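Local coordinates for uncharacterized protein (Leptotrichia buccalis, PDB 3T8K) that is of unknown function but folds as a stack of ankyrin-type helical hairpins, an architecture that commonly serves protein-protein recognition, at residues L25-K28 and D32-S35; T76-P81 and K98-K103; K120-Y125 and N130-L135; L145-K150 and K171-Y176. All coordinates share one frame; numbering follows the deposited sequence.

Four contacts follow one another along the chain, in series, none nested in or crossing another. Interaction 1, near the N terminus, closes a tight loop by tying the end of helix 19-28 to the start of helix 33-37. Interaction 2, near the centre of the chain, pairs the 76-81 segment leading into helix 79-85 with the end of helix 90-102, the next helix in the chain. Interaction 3 folds the 3-10 turn at 120-124 against helix 129-140, its centre about 15 Å from that of interaction 2. Interaction 4 closes the longest excursion of the chain, which includes helix 157-162, and joins the 145-150 loop to helix 167-180, about 42 Å between centres from interaction 1.

Interaction 1: L25-K28 and D32-S35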
# COMPACT_ATOMS: atom_id res chain seq x y z
N LEU A 25 -10.89 -2.78 21.63
CA LEU A 25 -10.98 -1.32 21.51
C LEU A 25 -12.41 -0.85 21.28
O LEU A 25 -12.83 0.16 21.83
CB LEU A 25 -10.08 -0.78 20.39
CG LEU A 25 -8.76 -0.13 20.83
CD1 LEU A 25 -9.00 1.16 21.65
CD2 LEU A 25 -7.92 -1.15 21.60
N PHE A 26 -13.13 -1.57 20.42
CA PHE A 26 -14.49 -1.18 20.08
C PHE A 26 -15.36 -1.18 21.33
O PHE A 26 -16.18 -0.28 21.54
CB PHE A 26 -15.06 -2.15 19.04
CG PHE A 26 -16.42 -1.76 18.53
CD1 PHE A 26 -16.56 -0.75 17.59
CD2 PHE A 26 -17.56 -2.44 18.96
CE1 PHE A 26 -17.81 -0.40 17.10
CE2 PHE A 26 -18.81 -2.09 18.48
CZ PHE A 26 -18.93 -1.07 17.55
N GLU A 27 -15.16 -2.18 22.17
CA GLU A 27 -15.98 -2.32 23.37
C GLU A 27 -15.50 -1.50 24.56
O GLU A 27 -16.31 -0.92 25.29
CB GLU A 27 -16.09 -3.79 23.77
CG GLU A 27 -16.73 -4.67 22.70
CD GLU A 27 -18.22 -4.88 22.92
OE1 GLU A 27 -18.79 -4.25 23.84
OE2 GLU A 27 -18.81 -5.69 22.17
N LYS A 28 -14.18 -1.49 24.78
CA LYS A 28 -13.62 -0.92 26.00
C LYS A 28 -12.98 0.47 25.84
O LYS A 28 -12.72 1.15 26.83
CB LYS A 28 -12.58 -1.87 26.59
CG LYS A 28 -13.11 -3.28 26.89
CD LYS A 28 -12.01 -4.13 27.51
CE LYS A 28 -12.40 -5.60 27.55
NZ LYS A 28 -11.32 -6.43 28.15
N ASP A 32 -17.04 6.66 21.32
CA ASP A 32 -18.44 6.29 21.25
C ASP A 32 -18.65 5.34 20.08
O ASP A 32 -18.28 5.66 18.95
CB ASP A 32 -19.27 7.55 21.06
CG ASP A 32 -20.75 7.32 21.30
OD1 ASP A 32 -21.32 8.02 22.17
OD2 ASP A 32 -21.34 6.46 20.61
N LYS A 33 -19.24 4.17 20.33
CA LYS A 33 -19.45 3.20 19.25
C LYS A 33 -20.17 3.82 18.06
O LYS A 33 -19.83 3.55 16.92
CB LYS A 33 -20.22 1.98 19.74
CG LYS A 33 -19.44 1.03 20.63
CD LYS A 33 -20.30 -0.16 20.99
CE LYS A 33 -19.57 -1.15 21.87
NZ LYS A 33 -20.53 -2.16 22.43
N GLU A 34 -21.16 4.67 18.34
CA GLU A 34 -21.95 5.27 17.28
C GLU A 34 -21.13 6.24 16.43
O GLU A 34 -21.29 6.29 15.22
CB GLU A 34 -23.18 5.97 17.85
CG GLU A 34 -24.24 5.00 18.35
CD GLU A 34 -24.73 4.05 17.27
OE1 GLU A 34 -24.80 4.47 16.09
OE2 GLU A 34 -25.04 2.88 17.58
N SER A 35 -20.24 6.99 17.07
CA SER A 35 -19.34 7.86 16.34
C SER A 35 -18.39 7.04 15.47
O SER A 35 -18.09 7.43 14.35
CB SER A 35 -18.56 8.75 17.30
OG SER A 35 -19.45 9.54 18.06
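Lys-33 lays its aliphatic chain across the ring of Phe-26 and delivers its ammonium group to Glu-27. From Lys-33 CB, which lies 4.0 Å from Phe-26 CZ, the chain turns at chi1 -73°, putting CG anti to the carbonyl carbon; beyond that it runs fully extended. Lys-33 CG sits over one face of the Phe-26 ring, 4.0 Å from its centroid toward the rim, a CH-pi contact. Lys-33 CD comes nearest, 3.5 Å from Phe-26 CE2, and Lys-33 CE continues past the same ring carbon and passes 3.5 Å from Phe-26 O. The two side chains cross at about a right angle. The contact bridges two successive helices of an ankyrin-type repeat array, the end of helix 19-28 and the start of helix 33-37, where Asp-32 acts as N-cap, its OD2 accepting from Glu-34 N at 2.9 Å. Phe-26 is buried and also meets Phe-60 edge-to-face, whereas Glu-27 lies exposed, and lysine suits this border because its methylenes can cover a ring while its charge reaches outward. Lys-33 NZ ends 3.1 Å from Glu-27 OE1 in a salt bridge, approaching from above the carboxylate plane, 67° out of it. An alanine here is likely to uncover that face of Phe-26 and to leave the Glu-27 carboxylate without this counter-ion. The glutamate chain bends at chi2 to bring OE1 round to the ammonium.

Interaction 2: T76-P81 and K98-K103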
# COMPACT_ATOMS: atom_id res chain seq x y z
N THR A 76 -12.15 9.21 -2.68
CA THR A 76 -11.86 7.79 -2.84
C THR A 76 -12.84 6.90 -2.07
O THR A 76 -13.03 7.09 -0.86
CB THR A 76 -10.44 7.48 -2.39
OG1 THR A 76 -9.53 8.42 -2.98
CG2 THR A 76 -10.05 6.07 -2.78
N THR A 77 -13.44 5.93 -2.76
CA THR A 77 -14.33 4.97 -2.12
C THR A 77 -13.58 3.85 -1.42
O THR A 77 -12.35 3.73 -1.55
CB THR A 77 -15.25 4.30 -3.15
OG1 THR A 77 -14.45 3.52 -4.04
CG2 THR A 77 -16.03 5.34 -3.93
N LEU A 78 -14.31 3.02 -0.68
CA LEU A 78 -13.72 1.89 0.03
C LEU A 78 -13.08 0.91 -0.94
O LEU A 78 -12.21 0.13 -0.55
CB LEU A 78 -14.77 1.17 0.87
CG LEU A 78 -15.34 2.03 2.00
CD1 LEU A 78 -16.28 1.20 2.83
CD2 LEU A 78 -14.22 2.59 2.86
N PHE A 79 -13.49 0.94 -2.20
CA PHE A 79 -12.95 -0.03 -3.15
C PHE A 79 -11.43 0.07 -3.33
O PHE A 79 -10.77 -0.92 -3.63
CB PHE A 79 -13.65 0.08 -4.51
CG PHE A 79 -15.07 -0.42 -4.49
CD1 PHE A 79 -15.34 -1.78 -4.36
CD2 PHE A 79 -16.12 0.47 -4.62
CE1 PHE A 79 -16.64 -2.25 -4.36
CE2 PHE A 79 -17.43 0.01 -4.62
CZ PHE A 79 -17.69 -1.36 -4.49
N PHE A 80 -10.87 1.27 -3.14
CA PHE A 80 -9.45 1.45 -3.43
C PHE A 80 -8.56 0.67 -2.46
O PHE A 80 -7.75 -0.14 -2.90
CB PHE A 80 -9.05 2.92 -3.47
CG PHE A 80 -7.65 3.16 -4.01
CD1 PHE A 80 -7.37 2.97 -5.36
CD2 PHE A 80 -6.63 3.58 -3.16
CE1 PHE A 80 -6.09 3.19 -5.85
CE2 PHE A 80 -5.35 3.81 -3.65
CZ PHE A 80 -5.08 3.60 -5.00
N PRO A 81 -8.71 0.91 -1.15
CA PRO A 81 -7.87 0.12 -0.24
C PRO A 81 -8.21 -1.36 -0.31
O PRO A 81 -7.32 -2.18 -0.10
CB PRO A 81 -8.17 0.71 1.15
CG PRO A 81 -9.46 1.46 0.98
CD PRO A 81 -9.46 1.96 -0.43
N LYS A 98 -18.50 -7.87 -3.25
CA LYS A 98 -19.92 -8.18 -3.43
C LYS A 98 -20.79 -7.42 -2.43
O LYS A 98 -21.83 -6.86 -2.78
CB LYS A 98 -20.16 -9.68 -3.27
CG LYS A 98 -21.62 -10.10 -3.35
CD LYS A 98 -21.74 -11.61 -3.52
CE LYS A 98 -22.14 -12.30 -2.24
NZ LYS A 98 -23.63 -12.43 -2.12
N ILE A 99 -20.37 -7.41 -1.17
CA ILE A 99 -21.15 -6.77 -0.12
C ILE A 99 -21.18 -5.26 -0.29
O ILE A 99 -22.22 -4.62 -0.10
CB ILE A 99 -20.62 -7.15 1.27
CG1 ILE A 99 -20.88 -8.64 1.53
CG2 ILE A 99 -21.28 -6.30 2.35
CD1 ILE A 99 -20.17 -9.15 2.76
N PHE A 100 -20.03 -4.67 -0.64
CA PHE A 100 -19.98 -3.23 -0.86
C PHE A 100 -20.93 -2.83 -1.98
O PHE A 100 -21.61 -1.80 -1.89
CB PHE A 100 -18.56 -2.76 -1.20
CG PHE A 100 -17.60 -2.83 -0.05
CD1 PHE A 100 -18.04 -3.08 1.23
CD2 PHE A 100 -16.25 -2.63 -0.27
CE1 PHE A 100 -17.14 -3.14 2.30
CE2 PHE A 100 -15.35 -2.68 0.79
CZ PHE A 100 -15.79 -2.95 2.07
N LEU A 101 -20.96 -3.62 -3.06
CA LEU A 101 -21.85 -3.33 -4.18
C LEU A 101 -23.31 -3.44 -3.76
O LEU A 101 -24.13 -2.60 -4.13
CB LEU A 101 -21.56 -4.25 -5.36
CG LEU A 101 -20.22 -4.01 -6.07
CD1 LEU A 101 -19.97 -5.04 -7.18
CD2 LEU A 101 -20.16 -2.61 -6.65
N GLU A 102 -23.64 -4.48 -3.01
CA GLU A 102 -25.01 -4.70 -2.57
C GLU A 102 -25.48 -3.57 -1.67
O GLU A 102 -26.66 -3.23 -1.65
CB GLU A 102 -25.14 -6.05 -1.86
CG GLU A 102 -24.95 -7.24 -2.79
CD GLU A 102 -24.87 -8.57 -2.05
OE1 GLU A 102 -24.61 -8.56 -0.83
OE2 GLU A 102 -25.06 -9.62 -2.71
N LYS A 103 -24.54 -3.00 -0.92
CA LYS A 103 -24.88 -1.95 0.03
C LYS A 103 -24.67 -0.55 -0.53
O LYS A 103 -24.68 0.43 0.21
CB LYS A 103 -24.14 -2.15 1.36
CG LYS A 103 -24.63 -3.39 2.11
CD LYS A 103 -24.13 -3.42 3.54
CE LYS A 103 -24.74 -4.60 4.30
NZ LYS A 103 -26.21 -4.46 4.52
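Phe-79 and Phe-100 meet near the N-terminal end of helix 79-85 and the C-terminal end of helix 90-102, two successive helices of the ankyrin-type array. The aromatic contact is edge-to-face: the edge of Phe-100 points at the face of Phe-79, the centroids are 5.9 Å apart and the planes stand at 75°. Such a T-shaped pair sets the ring hydrogens of one phenylalanine against the pi cloud of the other, which suits a buried place. Apolar contacts complete the fit. At its far end, the Phe-79 ring carbon CZ reaches Phe-100 CB at 3.7 Å and Leu-101 CD2 at 3.5 Å. Leu-78, just before Phe-79 in the chain, sets its CB 3.9 Å from Phe-100 CE2, while its CD1 hangs over a face of that ring, toward the rim. With chi1 -71° Phe-79 holds its CG anti to the carbonyl carbon, which carries the ring across to helix 90-102. A serine in place of Phe-79 would probably open a gap beside Phe-100 CB and Leu-101 CD2 and leave the Phe-100 edge without its aromatic mate. Helix 51-63 packs on Phe-100 through Ile-62, and Val-118 backs Phe-79. No hydrogen bond crosses between the two segments; within them, Lys-98 NZ bridges to Glu-102 OE2, and Thr-77 OG1 caps the turn, accepting a weak bond from Phe-79 N at 3.3 Å.

Interaction 3: K120-Y125 and N130-L135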
# COMPACT_ATOMS: atom_id res chain seq x y z
N LYS A 120 -7.82 -1.04 -10.47
CA LYS A 120 -6.67 -1.27 -11.35
C LYS A 120 -5.69 -2.31 -10.80
O LYS A 120 -5.11 -3.09 -11.56
CB LYS A 120 -5.94 0.03 -11.65
CG LYS A 120 -4.65 -0.18 -12.43
CD LYS A 120 -4.17 1.12 -13.06
CE LYS A 120 -2.87 0.90 -13.82
NZ LYS A 120 -2.55 2.07 -14.68
N ASN A 121 -5.51 -2.33 -9.48
CA ASN A 121 -4.52 -3.24 -8.89
C ASN A 121 -4.87 -4.72 -9.07
O ASN A 121 -3.99 -5.57 -9.00
CB ASN A 121 -4.31 -2.93 -7.40
CG ASN A 121 -3.04 -3.57 -6.85
OD1 ASN A 121 -1.97 -3.50 -7.46
ND2 ASN A 121 -3.16 -4.18 -5.67
N ILE A 122 -6.14 -5.04 -9.29
CA ILE A 122 -6.49 -6.46 -9.36
C ILE A 122 -5.79 -7.12 -10.54
O ILE A 122 -5.58 -8.34 -10.56
CB ILE A 122 -8.01 -6.72 -9.39
CG1 ILE A 122 -8.60 -6.38 -10.76
CG2 ILE A 122 -8.69 -5.97 -8.26
CD1 ILE A 122 -10.07 -6.73 -10.89
N PHE A 123 -5.40 -6.31 -11.51
CA PHE A 123 -4.74 -6.84 -12.70
C PHE A 123 -3.27 -7.11 -12.41
O PHE A 123 -2.55 -7.65 -13.25
CB PHE A 123 -4.95 -5.90 -13.88
CG PHE A 123 -6.39 -5.58 -14.14
CD1 PHE A 123 -7.28 -6.59 -14.47
CD2 PHE A 123 -6.87 -4.29 -14.01
CE1 PHE A 123 -8.62 -6.31 -14.68
CE2 PHE A 123 -8.21 -4.00 -14.21
CZ PHE A 123 -9.08 -5.01 -14.56
N ASN A 124 -2.84 -6.76 -11.20
CA ASN A 124 -1.49 -7.05 -10.75
C ASN A 124 -1.43 -8.31 -9.89
O ASN A 124 -0.35 -8.77 -9.52
CB ASN A 124 -0.94 -5.89 -9.92
CG ASN A 124 -0.52 -4.73 -10.78
OD1 ASN A 124 0.05 -4.91 -11.85
ND2 ASN A 124 -0.80 -3.52 -10.31
N TYR A 125 -2.60 -8.84 -9.56
CA TYR A 125 -2.67 -9.97 -8.64
C TYR A 125 -1.93 -11.18 -9.19
O TYR A 125 -2.08 -11.53 -10.37
CB TYR A 125 -4.12 -10.34 -8.35
CG TYR A 125 -4.86 -9.39 -7.43
CD1 TYR A 125 -4.23 -8.28 -6.86
CD2 TYR A 125 -6.19 -9.61 -7.12
CE1 TYR A 125 -4.94 -7.41 -6.01
CE2 TYR A 125 -6.90 -8.76 -6.30
CZ TYR A 125 -6.27 -7.66 -5.74
OH TYR A 125 -6.99 -6.84 -4.91
N ASN A 130 -8.69 -17.92 -13.37
CA ASN A 130 -9.84 -18.76 -13.06
C ASN A 130 -10.39 -18.36 -11.69
O ASN A 130 -11.61 -18.32 -11.48
CB ASN A 130 -9.44 -20.24 -13.06
CG ASN A 130 -10.65 -21.16 -13.07
OD1 ASN A 130 -11.54 -21.01 -13.91
ND2 ASN A 130 -10.69 -22.10 -12.13
N GLU A 131 -9.49 -18.06 -10.76
CA GLU A 131 -9.89 -17.62 -9.42
C GLU A 131 -10.48 -16.21 -9.42
O GLU A 131 -11.23 -15.85 -8.51
CB GLU A 131 -8.71 -17.72 -8.46
CG GLU A 131 -8.29 -19.14 -8.14
CD GLU A 131 -7.02 -19.20 -7.31
OE1 GLU A 131 -6.96 -18.55 -6.25
OE2 GLU A 131 -6.08 -19.90 -7.73
N MSE A 132 -10.13 -15.42 -10.43
CA MSE A 132 -10.56 -14.02 -10.49
C MSE A 132 -11.97 -13.87 -11.09
O MSE A 132 -12.57 -12.81 -11.02
CB MSE A 132 -9.58 -13.18 -11.34
CG MSE A 132 -8.14 -13.15 -10.85
SE MSE A 132 -8.03 -12.27 -9.13
CE MSE A 132 -8.62 -10.51 -9.70
N ILE A 133 -12.48 -14.93 -11.71
CA ILE A 133 -13.73 -14.82 -12.44
C ILE A 133 -14.92 -14.29 -11.62
O ILE A 133 -15.63 -13.40 -12.08
CB ILE A 133 -14.09 -16.13 -13.18
CG1 ILE A 133 -13.13 -16.35 -14.34
CG2 ILE A 133 -15.53 -16.08 -13.69
CD1 ILE A 133 -13.35 -17.63 -15.07
N PRO A 134 -15.14 -14.83 -10.41
CA PRO A 134 -16.25 -14.28 -9.62
C PRO A 134 -16.11 -12.77 -9.43
O PRO A 134 -17.08 -12.04 -9.62
CB PRO A 134 -16.13 -15.03 -8.29
CG PRO A 134 -15.47 -16.32 -8.66
CD PRO A 134 -14.48 -15.95 -9.73
N LEU A 135 -14.91 -12.31 -9.06
CA LEU A 135 -14.67 -10.88 -8.90
C LEU A 135 -14.86 -10.12 -10.21
O LEU A 135 -15.48 -9.06 -10.23
CB LEU A 135 -13.28 -10.62 -8.29
CG LEU A 135 -12.86 -9.16 -8.15
CD1 LEU A 135 -13.86 -8.41 -7.28
CD2 LEU A 135 -11.44 -9.03 -7.57
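Met-132, a selenomethionine in this crystal, pushes its methyl group into the hollow between Ile-122 and Tyr-125, packing the 3-10 turn at 120-124 against helix 129-140 of the ankyrin-type stack. Its chain bends at chi2 and again at chi3 (-65° and -63°), so that Met-132 CE curls in to lie 3.9 Å from Ile-122 CB and 3.7 Å from Tyr-125 CD2. A flexible, unbranched side chain suits such a curved slot. The selenium of Met-132 comes up at the edge of the Tyr-125 ring, in its plane, 5.2 Å from the centroid: a Met-aromatic contact, the two side chains crossing at about a right angle. One face of that ring is filled by Ile-122 CA, centred above it, so the ring is bounded by its own turn as well as by the helix. Three residues further along the helix, Leu-135 and Ile-122 meet tip to tip, CD2 to CG2 at 4.2 Å, their branched ends packing beside the methionine. Phe-83 of helix 79-85 touches both of these residues, and its backbone O takes the hydrogen bond of Tyr-125 OH. Across the turn, Asn-124 ND2 gives a nearly straight bond (169°) to Asn-121 OD1, 3.1 Å away.

Interaction 4: L145-K150 and K171-Y176; sequences LQLLIK and KMMEDY
Leu-145 opens the contact with both its backbone and its side chain set on Tyr-176. Leu-145 N donates to Tyr-176 OH at 2.9 Å, with an N-H...O angle of 163°, while Leu-145 CG sits 3.4 Å from the same oxygen. Farther out, Leu-145 CD1 lies over one face of the Tyr-176 ring, 4.0 Å from the centroid, a CH-pi contact suited to a branched chain. Tyr-176 can span the distance because its CG is anti to the backbone N (chi1 -175°), sending the ring from helix 167-180 toward the loop. Two residues on, Leu-147 points to the helix. Its CD1 touches Tyr-176 CD2 at 3.7 Å, and its CB packs tightly, at 3.5 Å, on CE of Met-173, a selenomethionine whose chain bends at chi3. Ile-139 and Phe-140 of helix 129-140 touch Leu-145, and Phe-140 also meets Met-173, so this helix packs on both segments within the ankyrin-type array. The Tyr-176 hydroxyl is also hydrogen-bonded to the backbone O of Gln-142. The buried phenol thus engages two backbone groups of the loop while its ring lies among leucines, a directional grip that probably fixes how the loop sits against the helix.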
# COMPACT_ATOMS: atom_id res chain seq x y z
N LEU A 145 -18.58 1.70 -15.83
CA LEU A 145 -17.13 1.59 -15.69
C LEU A 145 -16.42 2.49 -16.69
O LEU A 145 -16.81 2.57 -17.86
CB LEU A 145 -16.67 0.14 -15.85
CG LEU A 145 -17.27 -0.87 -14.86
CD1 LEU A 145 -16.80 -2.29 -15.18
CD2 LEU A 145 -16.93 -0.49 -13.43
N GLN A 146 -15.38 3.18 -16.24
CA GLN A 146 -14.69 4.16 -17.07
C GLN A 146 -13.42 3.53 -17.63
O GLN A 146 -12.31 3.80 -17.18
CB GLN A 146 -14.37 5.41 -16.25
CG GLN A 146 -15.61 6.07 -15.67
CD GLN A 146 -15.32 7.41 -15.01
OE1 GLN A 146 -14.93 8.37 -15.67
NE2 GLN A 146 -15.51 7.47 -13.69
N LEU A 147 -13.61 2.68 -18.63
CA LEU A 147 -12.52 1.86 -19.16
C LEU A 147 -11.67 2.53 -20.25
O LEU A 147 -10.59 2.04 -20.58
CB LEU A 147 -13.06 0.52 -19.70
CG LEU A 147 -13.91 -0.36 -18.78
CD1 LEU A 147 -14.22 -1.68 -19.49
CD2 LEU A 147 -13.23 -0.62 -17.45
N LEU A 148 -12.14 3.65 -20.79
CA LEU A 148 -11.48 4.32 -21.92
C LEU A 148 -11.12 5.75 -21.59
O LEU A 148 -11.01 6.60 -22.48
CB LEU A 148 -12.38 4.29 -23.16
CG LEU A 148 -12.65 2.88 -23.66
CD1 LEU A 148 -13.67 2.90 -24.81
CD2 LEU A 148 -11.35 2.23 -24.09
N ILE A 149 -10.94 6.02 -20.31
CA ILE A 149 -10.55 7.33 -19.85
C ILE A 149 -9.06 7.32 -19.54
O ILE A 149 -8.58 6.46 -18.80
CB ILE A 149 -11.33 7.71 -18.57
CG1 ILE A 149 -12.83 7.53 -18.78
CG2 ILE A 149 -10.99 9.12 -18.13
CD1 ILE A 149 -13.49 8.70 -19.46
N LYS A 150 -8.34 8.28 -20.10
CA LYS A 150 -6.90 8.41 -19.90
C LYS A 150 -6.57 8.75 -18.46
O LYS A 150 -7.16 9.66 -17.87
CB LYS A 150 -6.34 9.52 -20.79
CG LYS A 150 -6.63 9.36 -22.28
CD LYS A 150 -5.70 8.36 -22.92
CE LYS A 150 -5.42 8.72 -24.38
NZ LYS A 150 -6.65 8.65 -25.22
N LYS A 171 -10.60 -9.95 -22.46
CA LYS A 171 -11.78 -10.38 -23.19
C LYS A 171 -13.05 -9.79 -22.58
O LYS A 171 -13.92 -9.29 -23.28
CB LYS A 171 -11.87 -11.91 -23.19
CG LYS A 171 -13.11 -12.48 -23.88
CD LYS A 171 -13.34 -11.82 -25.23
CE LYS A 171 -14.66 -12.28 -25.84
NZ LYS A 171 -15.06 -11.41 -26.97
N MSE A 172 -13.13 -9.83 -21.26
CA MSE A 172 -14.32 -9.32 -20.59
C MSE A 172 -14.45 -7.81 -20.72
O MSE A 172 -15.56 -7.29 -20.82
CB MSE A 172 -14.34 -9.78 -19.12
CG MSE A 172 -14.52 -11.29 -18.99
SE MSE A 172 -14.56 -11.88 -17.14
CE MSE A 172 -16.39 -11.37 -16.72
N MSE A 173 -13.32 -7.10 -20.74
CA MSE A 173 -13.36 -5.65 -20.92
C MSE A 173 -13.78 -5.29 -22.34
O MSE A 173 -14.55 -4.35 -22.54
CB MSE A 173 -12.01 -5.01 -20.62
CG MSE A 173 -11.74 -4.72 -19.17
SE MSE A 173 -10.10 -3.67 -19.09
CE MSE A 173 -10.71 -2.03 -19.86
N GLU A 174 -13.25 -6.01 -23.33
CA GLU A 174 -13.65 -5.78 -24.71
C GLU A 174 -15.15 -6.05 -24.87
O GLU A 174 -15.84 -5.32 -25.58
CB GLU A 174 -12.80 -6.63 -25.68
CG GLU A 174 -11.39 -6.10 -25.85
CD GLU A 174 -10.46 -7.11 -26.51
OE1 GLU A 174 -10.92 -8.22 -26.84
OE2 GLU A 174 -9.27 -6.78 -26.69
N ASP A 175 -15.65 -7.08 -24.20
CA ASP A 175 -17.07 -7.40 -24.27
C ASP A 175 -17.91 -6.27 -23.66
O ASP A 175 -18.99 -5.94 -24.15
CB ASP A 175 -17.39 -8.71 -23.54
CG ASP A 175 -16.92 -9.95 -24.29
OD1 ASP A 175 -16.50 -9.85 -25.47
OD2 ASP A 175 -17.00 -11.04 -23.68
N TYR A 176 -17.41 -5.71 -22.56
CA TYR A 176 -18.12 -4.65 -21.83
C TYR A 176 -18.19 -3.41 -22.72
O TYR A 176 -19.23 -2.77 -22.85
CB TYR A 176 -17.37 -4.34 -20.54
CG TYR A 176 -18.03 -3.33 -19.62
CD1 TYR A 176 -18.81 -3.76 -18.55
CD2 TYR A 176 -17.87 -1.97 -19.81
CE1 TYR A 176 -19.41 -2.85 -17.69
CE2 TYR A 176 -18.47 -1.05 -18.96
CZ TYR A 176 -19.24 -1.50 -17.90
OH TYR A 176 -19.85 -0.61 -17.04